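Local coordinates for protein poly(ADP-ribose) glycohydrolase (Thermomonospora curvata, PDB 3SIG) that hydrolyses poly(ADP-ribose), acting as a poly(ADP-ribose) glycohydrolase of the macrodomain clan that holds the product ADP-ribose in its pocket, at residues E68-E72 against H267-A271; L92-S96 against Q111-L115; T174-P178 against A219-G223; I192-L196 against N227-V232. One frame throughout, in Å; residues are numbered along the deposited sequence.

Contact 1. Residues E68-E72 against H267-A271; sequences EVTEE and HAAFA
This is helix-on-sheet packing at the rim of a macrodomain: the C-terminal helix 265-273 lies against 66-70, an outermost strand of the mixed sheet. Build 68-70 as extended strand, then let the chain turn at E71 (phi/psi -94/16). Set the helix nearly antiparallel to the strand, with the short axes at 161° and 8.5 Å apart at their closest. The register puts the CA of V69 5.9 Å from the CA of A271, and the CA of E71 6.9 Å from the CA of H267.

V69 and H267 lose the most area here, and E71 comes next. V69, with chi1 t, points at the helix and packs on the face made by H267, F270 and A271: its CG1 lies 4.0 Å from F270 CB, and its CG2 3.7 Å from F270 O. H267, also chi1 t, points toward 68-72 and places its ring beside V69, T70 and E71. E71 CG sits on one face of that ring in a CH-pi contact, 3.5 Å from the H267 ring centroid, while T70 O meets the ring edge.

T70 points away from the helix and forms an ST turn, its OG1 accepting from E72 N at 3.2 Å and donating to E72 OE1 at 2.7 Å. E72 belongs to the ADP-ribose pocket and also pairs with R80. No direct hydrogen bond joins the segments; instead, one water bridges them, donating to V69 O and hydrogen-bonded to H267 NE2, each at 2.8 Å.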
loop_
_atom_site.group_PDB
_atom_site.type_symbol
_atom_site.label_atom_id
_atom_site.label_comp_id
_atom_site.label_asym_id
_atom_site.label_seq_id
_atom_site.Cartn_x
_atom_site.Cartn_y
_atom_site.Cartn_z
ATOM N N GLU A 68 8.662 7.255 12.499
ATOM C CA GLU A 68 7.635 7.103 13.538
ATOM C C GLU A 68 7.025 5.712 13.384
ATOM O O GLU A 68 6.828 5.253 12.261
ATOM C CB GLU A 68 6.480 8.129 13.375
ATOM C CG GLU A 68 6.834 9.632 13.483
ATOM C CD GLU A 68 5.619 10.547 13.284
ATOM O OE1 GLU A 68 4.928 10.439 12.247
ATOM O OE2 GLU A 68 5.351 11.394 14.170
ATOM N N VAL A 69 6.691 5.074 14.492
ATOM C CA VAL A 69 5.835 3.898 14.498
ATOM C C VAL A 69 4.570 4.327 15.199
ATOM O O VAL A 69 4.636 4.844 16.324
ATOM C CB VAL A 69 6.461 2.709 15.234
ATOM C CG1 VAL A 69 5.500 1.530 15.226
ATOM C CG2 VAL A 69 7.766 2.327 14.570
ATOM N N THR A 70 3.417 4.120 14.565
ATOM C CA THR A 70 2.141 4.515 15.149
ATOM C C THR A 70 1.151 3.384 15.008
ATOM O O THR A 70 1.411 2.422 14.260
ATOM C CB THR A 70 1.551 5.773 14.503
ATOM O OG1 THR A 70 1.080 5.433 13.189
ATOM C CG2 THR A 70 2.571 6.872 14.414
ATOM N N GLU A 71 0.034 3.506 15.720
ATOM C CA GLU A 71 -1.072 2.547 15.575
ATOM C C GLU A 71 -2.132 3.012 14.578
ATOM O O GLU A 71 -3.248 2.465 14.544
ATOM C CB GLU A 71 -1.719 2.221 16.927
ATOM C CG GLU A 71 -0.796 1.353 17.824
ATOM C CD GLU A 71 -1.508 0.684 19.002
ATOM O OE1 GLU A 71 -1.885 -0.525 18.923
ATOM O OE2 GLU A 71 -1.652 1.387 20.021
ATOM N N GLU A 72 -1.775 3.998 13.768
ATOM C CA GLU A 72 -2.649 4.490 12.731
ATOM C C GLU A 72 -2.870 3.458 11.667
ATOM O O GLU A 72 -2.011 2.644 11.358
ATOM C CB GLU A 72 -2.033 5.718 12.056
ATOM C CG GLU A 72 -1.954 6.938 12.947
ATOM C CD GLU A 72 -1.076 8.014 12.380
ATOM O OE1 GLU A 72 0.110 7.743 12.142
ATOM O OE2 GLU A 72 -1.581 9.132 12.172
ATOM N N HIS A 267 2.351 -4.491 15.504
ATOM C CA HIS A 267 2.737 -3.177 15.944
ATOM C C HIS A 267 3.889 -3.293 16.912
ATOM O O HIS A 267 4.854 -2.531 16.822
ATOM C CB HIS A 267 1.561 -2.425 16.570
ATOM C CG HIS A 267 1.968 -1.134 17.205
ATOM N ND1 HIS A 267 2.385 -1.062 18.518
ATOM C CD2 HIS A 267 2.085 0.120 16.703
ATOM C CE1 HIS A 267 2.736 0.181 18.797
ATOM N NE2 HIS A 267 2.559 0.918 17.716
ATOM N N ALA A 268 3.810 -4.240 17.826
ATOM C CA ALA A 268 4.873 -4.415 18.804
ATOM C C ALA A 268 6.226 -4.691 18.154
ATOM O O ALA A 268 7.243 -4.183 18.604
ATOM C CB ALA A 268 4.507 -5.524 19.769
ATOM N N ALA A 269 6.266 -5.490 17.094
ATOM C CA ALA A 269 7.527 -5.819 16.435
ATOM C C ALA A 269 8.150 -4.581 15.809
ATOM O O ALA A 269 9.360 -4.380 15.892
ATOM C CB ALA A 269 7.310 -6.879 15.369
ATOM N N PHE A 270 7.328 -3.743 15.199
ATOM C CA PHE A 270 7.840 -2.515 14.608
ATOM C C PHE A 270 8.253 -1.505 15.676
ATOM O O PHE A 270 9.311 -0.871 15.548
ATOM C CB PHE A 270 6.840 -1.910 13.613
ATOM C CG PHE A 270 6.900 -2.564 12.261
ATOM C CD1 PHE A 270 7.581 -1.966 11.209
ATOM C CD2 PHE A 270 6.335 -3.813 12.053
ATOM C CE1 PHE A 270 7.656 -2.613 9.978
ATOM C CE2 PHE A 270 6.445 -4.448 10.838
ATOM C CZ PHE A 270 7.096 -3.840 9.802
ATOM N N ALA A 271 7.480 -1.403 16.759
ATOM C CA ALA A 271 7.816 -0.494 17.859
ATOM C C ALA A 271 9.151 -0.876 18.462
ATOM O O ALA A 271 9.965 -0.018 18.784
ATOM C CB ALA A 271 6.722 -0.504 18.935
HETATM O O HOH W 1 3.256 3.567 18.355
#

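Contact 2. Residues L92-S96 against Q111-L115. With AR6 ([(2R,3S,4R,5R)-5-(6-aminopurin-9-yl)-3,4-dihydroxy-oxolan-2-yl]methyl [hydroxy-[[(2R,3S,4R,5S)-3,4,5-trihydroxyoxolan-2-yl]methoxy]phosphoryl] hydrogen phosphate), chain B.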
loop_
_atom_site.group_PDB
_atom_site.type_symbol
_atom_site.label_atom_id
_atom_site.label_comp_id
_atom_site.label_asym_id
_atom_site.label_seq_id
_atom_site.Cartn_x
_atom_site.Cartn_y
_atom_site.Cartn_z
ATOM N N LEU A 92 2.448 2.331 0.806
ATOM C CA LEU A 92 2.513 0.943 0.372
ATOM C C LEU A 92 1.166 0.243 0.575
ATOM O O LEU A 92 0.651 0.221 1.696
ATOM C CB LEU A 92 3.652 0.228 1.132
ATOM C CG LEU A 92 3.807 -1.277 0.884
ATOM C CD1 LEU A 92 4.089 -1.579 -0.567
ATOM C CD2 LEU A 92 4.919 -1.821 1.773
ATOM N N ASN A 93 0.627 -0.276 -0.526
ATOM C CA ASN A 93 -0.520 -1.166 -0.547
ATOM C C ASN A 93 -0.036 -2.586 -0.376
ATOM O O ASN A 93 0.805 -3.049 -1.155
ATOM C CB ASN A 93 -1.225 -0.989 -1.902
ATOM C CG ASN A 93 -2.335 -2.001 -2.135
ATOM O OD1 ASN A 93 -2.858 -2.585 -1.201
ATOM N ND2 ASN A 93 -2.685 -2.232 -3.412
ATOM N N PHE A 94 -0.542 -3.260 0.671
ATOM C CA PHE A 94 -0.141 -4.628 0.985
ATOM C C PHE A 94 -0.954 -5.531 0.053
ATOM O O PHE A 94 -2.010 -6.109 0.389
ATOM C CB PHE A 94 -0.430 -4.973 2.445
ATOM C CG PHE A 94 0.171 -4.018 3.466
ATOM C CD1 PHE A 94 1.227 -3.156 3.183
ATOM C CD2 PHE A 94 -0.287 -4.061 4.782
ATOM C CE1 PHE A 94 1.763 -2.332 4.159
ATOM C CE2 PHE A 94 0.239 -3.223 5.765
ATOM C CZ PHE A 94 1.254 -2.354 5.454
ATOM N N ALA A 95 -0.454 -5.641 -1.170
ATOM C CA ALA A 95 -1.260 -6.043 -2.302
ATOM C C ALA A 95 -1.492 -7.519 -2.420
ATOM O O ALA A 95 -0.613 -8.334 -2.102
ATOM C CB ALA A 95 -0.563 -5.580 -3.535
ATOM N N SER A 96 -2.650 -7.860 -2.983
ATOM C CA SER A 96 -2.898 -9.137 -3.623
ATOM C C SER A 96 -2.116 -9.169 -4.925
ATOM O O SER A 96 -2.088 -8.221 -5.705
ATOM C CB SER A 96 -4.369 -9.268 -3.944
ATOM O OG SER A 96 -4.593 -10.440 -4.746
ATOM N N GLN A 111 -5.914 -4.792 4.701
ATOM C CA GLN A 111 -5.466 -3.438 4.393
ATOM C C GLN A 111 -5.803 -2.997 2.977
ATOM O O GLN A 111 -6.327 -1.895 2.757
ATOM C CB GLN A 111 -3.967 -3.276 4.676
ATOM C CG GLN A 111 -3.436 -1.868 4.577
ATOM C CD GLN A 111 -2.537 -1.663 3.374
ATOM O OE1 GLN A 111 -2.596 -2.401 2.375
ATOM N NE2 GLN A 111 -1.707 -0.643 3.444
ATOM N N GLU A 112 -5.525 -3.825 1.988
ATOM C CA GLU A 112 -5.783 -3.450 0.613
ATOM C C GLU A 112 -7.258 -3.167 0.402
ATOM O O GLU A 112 -7.630 -2.229 -0.283
ATOM C CB GLU A 112 -5.315 -4.530 -0.374
ATOM C CG GLU A 112 -5.707 -4.142 -1.831
ATOM C CD GLU A 112 -5.084 -4.990 -2.913
ATOM O OE1 GLU A 112 -4.845 -6.199 -2.671
ATOM O OE2 GLU A 112 -4.888 -4.451 -4.040
ATOM N N GLU A 113 -8.116 -4.015 0.939
ATOM C CA GLU A 113 -9.558 -3.820 0.785
ATOM C C GLU A 113 -9.998 -2.474 1.344
ATOM O O GLU A 113 -10.860 -1.810 0.779
ATOM C CB GLU A 113 -10.338 -4.969 1.413
ATOM C CG GLU A 113 -10.188 -6.302 0.662
ATOM C CD GLU A 113 -8.974 -7.136 1.018
ATOM O OE1 GLU A 113 -8.112 -6.690 1.799
ATOM O OE2 GLU A 113 -8.885 -8.266 0.492
ATOM N N GLY A 114 -9.440 -2.101 2.494
ATOM C CA GLY A 114 -9.759 -0.796 3.042
ATOM C C GLY A 114 -9.316 0.331 2.111
ATOM O O GLY A 114 -10.037 1.320 1.914
ATOM N N LEU A 115 -8.150 0.188 1.512
ATOM C CA LEU A 115 -7.716 1.214 0.561
ATOM C C LEU A 115 -8.682 1.280 -0.620
ATOM O O LEU A 115 -9.089 2.370 -1.059
ATOM C CB LEU A 115 -6.309 0.904 0.024
ATOM C CG LEU A 115 -5.212 0.803 1.087
ATOM C CD1 LEU A 115 -3.887 0.494 0.459
ATOM C CD2 LEU A 115 -5.125 2.060 1.985
HETATM N N1 AR6 B . -3.526 0.033 8.230
HETATM C C2 AR6 B . -2.361 -0.310 8.772
HETATM N N3 AR6 B . -2.005 -1.565 9.172
HETATM C C4 AR6 B . -2.962 -2.494 8.946
HETATM C C5 AR6 B . -4.235 -2.176 8.356
HETATM C C6 AR6 B . -4.443 -0.867 8.009
HETATM N N6 AR6 B . -5.667 -0.488 7.454
HETATM N N7 AR6 B . -4.951 -3.422 8.265
HETATM C C8 AR6 B . -4.190 -4.326 8.783
HETATM N N9 AR6 B . -2.984 -3.864 9.219
HETATM P PA AR6 B . -2.672 -7.415 5.637
HETATM P PB AR6 B . -0.735 -8.897 3.926
HETATM C "C1'" AR6 B . -1.834 -4.531 9.825
HETATM O O1A AR6 B . -3.036 -8.700 6.289
HETATM O O1B AR6 B . 0.324 -8.280 3.034
HETATM C C1D AR6 B . -5.438 -8.712 1.358
HETATM O O1D AR6 B . -6.579 -9.503 1.179
HETATM C "C2'" AR6 B . -2.183 -5.799 10.576
HETATM O "O2'" AR6 B . -1.343 -5.941 11.688
HETATM O O2A AR6 B . -3.774 -6.599 5.013
HETATM O O2B AR6 B . -0.295 -9.815 5.016
HETATM C C2D AR6 B . -4.803 -8.536 0.035
HETATM O O2D AR6 B . -5.626 -8.173 -1.019
HETATM C "C3'" AR6 B . -1.878 -6.849 9.571
HETATM O "O3'" AR6 B . -1.502 -8.054 10.153
HETATM O O3A AR6 B . -1.508 -7.666 4.582
HETATM C C3D AR6 B . -3.830 -9.632 -0.067
HETATM O O3D AR6 B . -4.560 -10.685 -0.640
HETATM C "C4'" AR6 B . -0.761 -6.278 8.745
HETATM O "O4'" AR6 B . -0.853 -4.877 8.881
HETATM C C4D AR6 B . -3.463 -9.875 1.354
HETATM O O4D AR6 B . -4.519 -9.406 2.177
HETATM C "C5'" AR6 B . -0.749 -6.677 7.276
HETATM O "O5'" AR6 B . -1.995 -6.377 6.668
HETATM C C5D AR6 B . -2.143 -9.224 1.766
HETATM O O5D AR6 B . -1.831 -9.654 3.078
HETATM O O HOH W 2 -3.942 -6.129 2.349
HETATM O O HOH W 3 -3.355 -5.638 -5.945
#
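Two side chains at the start of helix 111-118 make all four direct hydrogen bonds to segment 92-96. The amide of Q111 pairs with strand backbone at both its ends: its OE1 accepts from F94 N at 2.8 Å, and its NE2 donates to L92 O at 3.1 Å. E112 does similar work one step on: its OE1 accepts from S96 N at 2.8 Å and its OE2 from N93 ND2 at 3.2 Å; T174 is the stronger polar partner of N93.

The same helix start binds ADP-ribose. Q111 N donates to AR6 O2A (2.8 Å), AR6 O2D donates to E112 OE1 (2.7 Å), and AR6 O1D to E113 OE2 (2.7 Å). Q111, E112 and E113 fit the QEE signature of PARG enzymes, and two glutamates at the distal ribose, where the glycosidic bond at C1D would be cut, are consistent with the catalytic site. Water 2 lies 2.8 Å from both F94 O and E112 N and 2.7 Å from AR6 O2A, in the gap between strand, helix and ligand.

Around this polar core the packing is close. F94, the centre of an inverse gamma turn, takes Q111 CD over one ring face and AR6 O5' at its edge, and L115 CD1 comes within 3.6 Å of N93 OD1. The strand runs between 163-175 and 214-217 in the sheet, while helix 121-125 packs on N93, E112 and L115.

Contact 3. Residues T174-P178 against A219-G223; sequences TSPAP and AWGCG. With AR6 ([(2R,3S,4R,5R)-5-(6-aminopurin-9-yl)-3,4-dihydroxy-oxolan-2-yl]methyl [hydroxy-[[(2R,3S,4R,5S)-3,4,5-trihydroxyoxolan-2-yl]methoxy]phosphoryl] hydrogen phosphate), chain B.
W220 lays its indole over A177: A177 CB stands 3.7 Å from the centroid of the five-membered ring, 12° off the normal, a CH-pi contact. With chi1 t and chi2 47°, the ring brings NE1 to S175 O, a 2.9 Å hydrogen bond (N-H...O 157°) to a carbonyl of the 163-175 strand region. From there P176, A177 and P178 continue extended, with psi between 132° and 156°.

Facing them, A219-C222 is a type II beta turn, closed by C222 N to A219 O at 3.0 Å. G221 (phi/psi 82/-2) sits where a side chain would collide with A177; its CA is 3.4 Å from A177 CB, and the two CA atoms are 4.9 Å apart.

This is the diphosphate-binding loop of the macrodomain pocket: G223 N donates to AR6 O2B at 2.9 Å, and G221 N makes a weak bond to AR6 O1B, also 2.9 Å. Backbone NH groups thus bind the phosphate, while the tryptophan ties their turn to the neighbouring segment through a carbonyl and a methyl.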
loop_
_atom_site.group_PDB
_atom_site.type_symbol
_atom_site.label_atom_id
_atom_site.label_comp_id
_atom_site.label_asym_id
_atom_site.label_seq_id
_atom_site.Cartn_x
_atom_site.Cartn_y
_atom_site.Cartn_z
ATOM N N THR A 174 2.003 -0.549 -5.199
ATOM C CA THR A 174 1.327 -1.836 -5.087
ATOM C C THR A 174 2.314 -2.937 -5.398
ATOM O O THR A 174 2.753 -3.085 -6.540
ATOM C CB THR A 174 0.088 -1.847 -6.024
ATOM O OG1 THR A 174 -0.892 -0.989 -5.446
ATOM C CG2 THR A 174 -0.556 -3.187 -6.221
ATOM N N SER A 175 2.680 -3.674 -4.352
ATOM C CA SER A 175 3.665 -4.732 -4.434
ATOM C C SER A 175 3.240 -5.808 -3.452
ATOM O O SER A 175 3.065 -5.515 -2.276
ATOM C CB SER A 175 5.029 -4.174 -4.001
ATOM O OG SER A 175 6.008 -5.193 -3.797
ATOM N N PRO A 176 3.062 -7.065 -3.913
ATOM C CA PRO A 176 2.657 -8.112 -2.968
ATOM C C PRO A 176 3.849 -8.688 -2.241
ATOM O O PRO A 176 4.867 -9.035 -2.838
ATOM C CB PRO A 176 2.062 -9.181 -3.893
ATOM C CG PRO A 176 2.868 -9.038 -5.148
ATOM C CD PRO A 176 3.193 -7.576 -5.282
ATOM N N ALA A 177 3.738 -8.795 -0.929
ATOM C CA ALA A 177 4.735 -9.525 -0.152
ATOM C C ALA A 177 4.617 -10.997 -0.544
ATOM O O ALA A 177 3.549 -11.455 -0.968
ATOM C CB ALA A 177 4.497 -9.355 1.347
ATOM N N PRO A 178 5.694 -11.774 -0.367
ATOM C CA PRO A 178 5.563 -13.218 -0.586
ATOM C C PRO A 178 4.496 -13.788 0.339
ATOM O O PRO A 178 4.354 -13.380 1.494
ATOM C CB PRO A 178 6.950 -13.745 -0.253
ATOM C CG PRO A 178 7.579 -12.708 0.603
ATOM C CD PRO A 178 7.040 -11.400 0.097
ATOM N N ALA A 219 3.372 -3.170 8.359
ATOM C CA ALA A 219 3.611 -4.595 8.536
ATOM C C ALA A 219 3.205 -5.420 7.323
ATOM O O ALA A 219 2.430 -6.360 7.383
ATOM C CB ALA A 219 2.898 -5.077 9.790
ATOM N N TRP A 220 3.751 -5.007 6.194
ATOM C CA TRP A 220 3.579 -5.588 4.863
ATOM C C TRP A 220 3.750 -7.095 4.925
ATOM O O TRP A 220 4.750 -7.593 5.460
ATOM C CB TRP A 220 4.667 -5.005 3.987
ATOM C CG TRP A 220 4.702 -5.384 2.550
ATOM C CD1 TRP A 220 3.670 -5.428 1.641
ATOM C CD2 TRP A 220 5.891 -5.687 1.841
ATOM N NE1 TRP A 220 4.166 -5.746 0.398
ATOM C CE2 TRP A 220 5.530 -5.889 0.496
ATOM C CE3 TRP A 220 7.250 -5.793 2.214
ATOM C CZ2 TRP A 220 6.462 -6.219 -0.482
ATOM C CZ3 TRP A 220 8.173 -6.120 1.242
ATOM C CH2 TRP A 220 7.778 -6.343 -0.087
ATOM N N GLY A 221 2.761 -7.841 4.457
ATOM C CA GLY A 221 2.884 -9.283 4.378
ATOM C C GLY A 221 2.604 -10.031 5.668
ATOM O O GLY A 221 2.649 -11.263 5.648
ATOM N N CYS A 222 2.322 -9.339 6.762
ATOM C CA CYS A 222 2.347 -9.965 8.080
ATOM C C CYS A 222 0.996 -10.358 8.652
ATOM O O CYS A 222 0.934 -10.743 9.832
ATOM C CB CYS A 222 3.073 -9.073 9.090
ATOM S SG CYS A 222 4.793 -8.758 8.722
ATOM N N GLY A 223 -0.052 -10.236 7.839
ATOM C CA GLY A 223 -1.387 -10.645 8.250
ATOM C C GLY A 223 -1.841 -11.806 7.414
ATOM O O GLY A 223 -1.442 -12.962 7.652
HETATM N N1 AR6 B . -3.526 0.033 8.230
HETATM C C2 AR6 B . -2.361 -0.310 8.772
HETATM N N3 AR6 B . -2.005 -1.565 9.172
HETATM C C4 AR6 B . -2.962 -2.494 8.946
HETATM C C5 AR6 B . -4.235 -2.176 8.356
HETATM C C6 AR6 B . -4.443 -0.867 8.009
HETATM N N6 AR6 B . -5.667 -0.488 7.454
HETATM N N7 AR6 B . -4.951 -3.422 8.265
HETATM C C8 AR6 B . -4.190 -4.326 8.783
HETATM N N9 AR6 B . -2.984 -3.864 9.219
HETATM P PA AR6 B . -2.672 -7.415 5.637
HETATM P PB AR6 B . -0.735 -8.897 3.926
HETATM C "C1'" AR6 B . -1.834 -4.531 9.825
HETATM O O1A AR6 B . -3.036 -8.700 6.289
HETATM O O1B AR6 B . 0.324 -8.280 3.034
HETATM C C1D AR6 B . -5.438 -8.712 1.358
HETATM O O1D AR6 B . -6.579 -9.503 1.179
HETATM C "C2'" AR6 B . -2.183 -5.799 10.576
HETATM O "O2'" AR6 B . -1.343 -5.941 11.688
HETATM O O2A AR6 B . -3.774 -6.599 5.013
HETATM O O2B AR6 B . -0.295 -9.815 5.016
HETATM C C2D AR6 B . -4.803 -8.536 0.035
HETATM O O2D AR6 B . -5.626 -8.173 -1.019
HETATM C "C3'" AR6 B . -1.878 -6.849 9.571
HETATM O "O3'" AR6 B . -1.502 -8.054 10.153
HETATM O O3A AR6 B . -1.508 -7.666 4.582
HETATM C C3D AR6 B . -3.830 -9.632 -0.067
HETATM O O3D AR6 B . -4.560 -10.685 -0.640
HETATM C "C4'" AR6 B . -0.761 -6.278 8.745
HETATM O "O4'" AR6 B . -0.853 -4.877 8.881
HETATM C C4D AR6 B . -3.463 -9.875 1.354
HETATM O O4D AR6 B . -4.519 -9.406 2.177
HETATM C "C5'" AR6 B . -0.749 -6.677 7.276
HETATM O "O5'" AR6 B . -1.995 -6.377 6.668
HETATM C C5D AR6 B . -2.143 -9.224 1.766
HETATM O O5D AR6 B . -1.831 -9.654 3.078
#

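Contact 4. Residues I192-L196 against N227-V232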
loop_
_atom_site.group_PDB
_atom_site.type_symbol
_atom_site.label_atom_id
_atom_site.label_comp_id
_atom_site.label_asym_id
_atom_site.label_seq_id
_atom_site.Cartn_x
_atom_site.Cartn_y
_atom_site.Cartn_z
ATOM N N ILE A 192 13.317 -16.277 2.226
ATOM C CA ILE A 192 12.222 -15.324 2.338
ATOM C C ILE A 192 12.819 -13.958 2.634
ATOM O O ILE A 192 12.370 -12.962 2.073
ATOM C CB ILE A 192 11.250 -15.735 3.448
ATOM C CG1 ILE A 192 10.558 -17.043 3.073
ATOM C CG2 ILE A 192 10.201 -14.660 3.719
ATOM C CD1 ILE A 192 9.675 -16.902 1.888
ATOM N N GLY A 193 13.839 -13.885 3.493
ATOM C CA GLY A 193 14.442 -12.609 3.814
ATOM C C GLY A 193 15.045 -11.937 2.590
ATOM O O GLY A 193 14.938 -10.724 2.423
ATOM N N ARG A 194 15.694 -12.704 1.736
ATOM C CA ARG A 194 16.280 -12.160 0.518
ATOM C C ARG A 194 15.195 -11.625 -0.415
ATOM O O ARG A 194 15.356 -10.537 -1.006
ATOM C CB ARG A 194 17.144 -13.215 -0.189
ATOM C CG ARG A 194 18.424 -13.570 0.554
ATOM C CD ARG A 194 19.276 -14.529 -0.282
ATOM N NE ARG A 194 20.093 -15.424 0.541
ATOM C CZ ARG A 194 19.767 -16.680 0.844
ATOM N NH1 ARG A 194 18.637 -17.212 0.396
ATOM N NH2 ARG A 194 20.577 -17.413 1.595
ATOM N N VAL A 195 14.097 -12.356 -0.553
ATOM C CA VAL A 195 12.989 -11.912 -1.388
ATOM C C VAL A 195 12.402 -10.602 -0.813
ATOM O O VAL A 195 12.185 -9.626 -1.532
ATOM C CB VAL A 195 11.903 -13.000 -1.511
ATOM C CG1 VAL A 195 10.681 -12.431 -2.186
ATOM C CG2 VAL A 195 12.446 -14.172 -2.299
ATOM N N LEU A 196 12.198 -10.548 0.494
ATOM C CA LEU A 196 11.641 -9.357 1.139
ATOM C C LEU A 196 12.560 -8.162 0.967
ATOM O O LEU A 196 12.094 -7.072 0.658
ATOM C CB LEU A 196 11.439 -9.600 2.633
ATOM C CG LEU A 196 10.220 -10.449 2.994
ATOM C CD1 LEU A 196 10.351 -10.879 4.447
ATOM C CD2 LEU A 196 8.925 -9.713 2.798
ATOM N N ASN A 227 3.735 -13.472 7.019
ATOM C CA ASN A 227 5.142 -13.202 7.279
ATOM C C ASN A 227 5.409 -12.869 8.742
ATOM O O ASN A 227 4.519 -12.467 9.485
ATOM C CB ASN A 227 5.678 -12.070 6.378
ATOM C CG ASN A 227 5.903 -12.525 4.953
ATOM O OD1 ASN A 227 6.944 -13.098 4.655
ATOM N ND2 ASN A 227 4.923 -12.341 4.087
ATOM N N ASP A 228 6.663 -13.053 9.143
ATOM C CA ASP A 228 7.114 -12.755 10.493
ATOM C C ASP A 228 7.337 -11.246 10.654
ATOM O O ASP A 228 8.179 -10.662 9.974
ATOM C CB ASP A 228 8.435 -13.507 10.700
ATOM C CG ASP A 228 9.062 -13.262 12.052
ATOM O OD1 ASP A 228 8.558 -12.446 12.839
ATOM O OD2 ASP A 228 10.110 -13.894 12.311
ATOM N N PRO A 229 6.583 -10.583 11.541
ATOM C CA PRO A 229 6.777 -9.131 11.601
ATOM C C PRO A 229 8.172 -8.685 12.033
ATOM O O PRO A 229 8.614 -7.612 11.627
ATOM C CB PRO A 229 5.693 -8.644 12.564
ATOM C CG PRO A 229 5.158 -9.829 13.209
ATOM C CD PRO A 229 5.545 -11.058 12.469
ATOM N N ALA A 230 8.851 -9.461 12.850
ATOM C CA ALA A 230 10.231 -9.102 13.171
ATOM C C ALA A 230 11.112 -9.111 11.921
ATOM O O ALA A 230 11.950 -8.232 11.745
ATOM C CB ALA A 230 10.815 -10.023 14.264
ATOM N N GLN A 231 10.922 -10.086 11.045
ATOM C CA GLN A 231 11.698 -10.148 9.814
ATOM C C GLN A 231 11.331 -9.005 8.864
ATOM O O GLN A 231 12.212 -8.427 8.242
ATOM C CB GLN A 231 11.512 -11.492 9.106
ATOM C CG GLN A 231 12.368 -11.642 7.866
ATOM C CD GLN A 231 12.252 -13.019 7.269
ATOM O OE1 GLN A 231 11.154 -13.574 7.135
ATOM N NE2 GLN A 231 13.382 -13.607 6.939
ATOM N N VAL A 232 10.066 -8.630 8.788
ATOM C CA VAL A 232 9.695 -7.548 7.882
ATOM C C VAL A 232 10.197 -6.203 8.455
ATOM O O VAL A 232 10.757 -5.383 7.717
ATOM C CB VAL A 232 8.178 -7.524 7.594
ATOM C CG1 VAL A 232 7.836 -6.351 6.730
ATOM C CG2 VAL A 232 7.775 -8.849 6.892
#
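Two helices of the macrodomain's outer layer, 189-209 and 229-240, meet here, the second at its N-terminal turn and the loop leading into it. That loop residue, N227, points at the first helix and sets its OD1 3.7 Å from I192 CG2 and 4.1 Å from L196 CD1. Its ND2 is taken by P178 O and G221 O, so the amide spans the gap between the ligand-binding loop and this helix pair. D228 comes next as N-cap, with OD1 accepting from A230 N at 3.0 Å; it makes no contact with 192-196. The helix then begins at P229.

The chain comes back to 192-196 at Q231, whose side chain, extended with chi1 and chi2 both t, loses more area to the contact than any other residue of 227-232. OE1 rests 3.7 Å from I192 CG2 and 3.9 Å from L196 CD1, while NE2 donates to V189 O in the first turn of helix 189-209. G193 permits this close pass, since a CB there would be tight against Q231 NE2, which lies 3.4 Å from G193 CA. V232 finishes the segment with a purely apolar touch, its CG2 4.1 Å from L196 CD1.

In the fold
Going from the N terminus, strand 66-70 opens contact 1, which closes only at the C-terminal helix 265-273, so the other three all nest inside its loop. Contact 2 closes first, a short excursion from strand 90-94 to helix 111-118. Contact 3 opens after it, at the end of the neighbouring strand 163-175, and contact 4 crosses it, its segments alternating with those of contact 3. Contacts 2 and 3 meet through N93 and T174 and both touch ADP-ribose. G221 O with N227 N links contacts 3 and 4, and A269 against P229 joins 4 to 1. Central strands, pocket loops and outer helices are thereby connected.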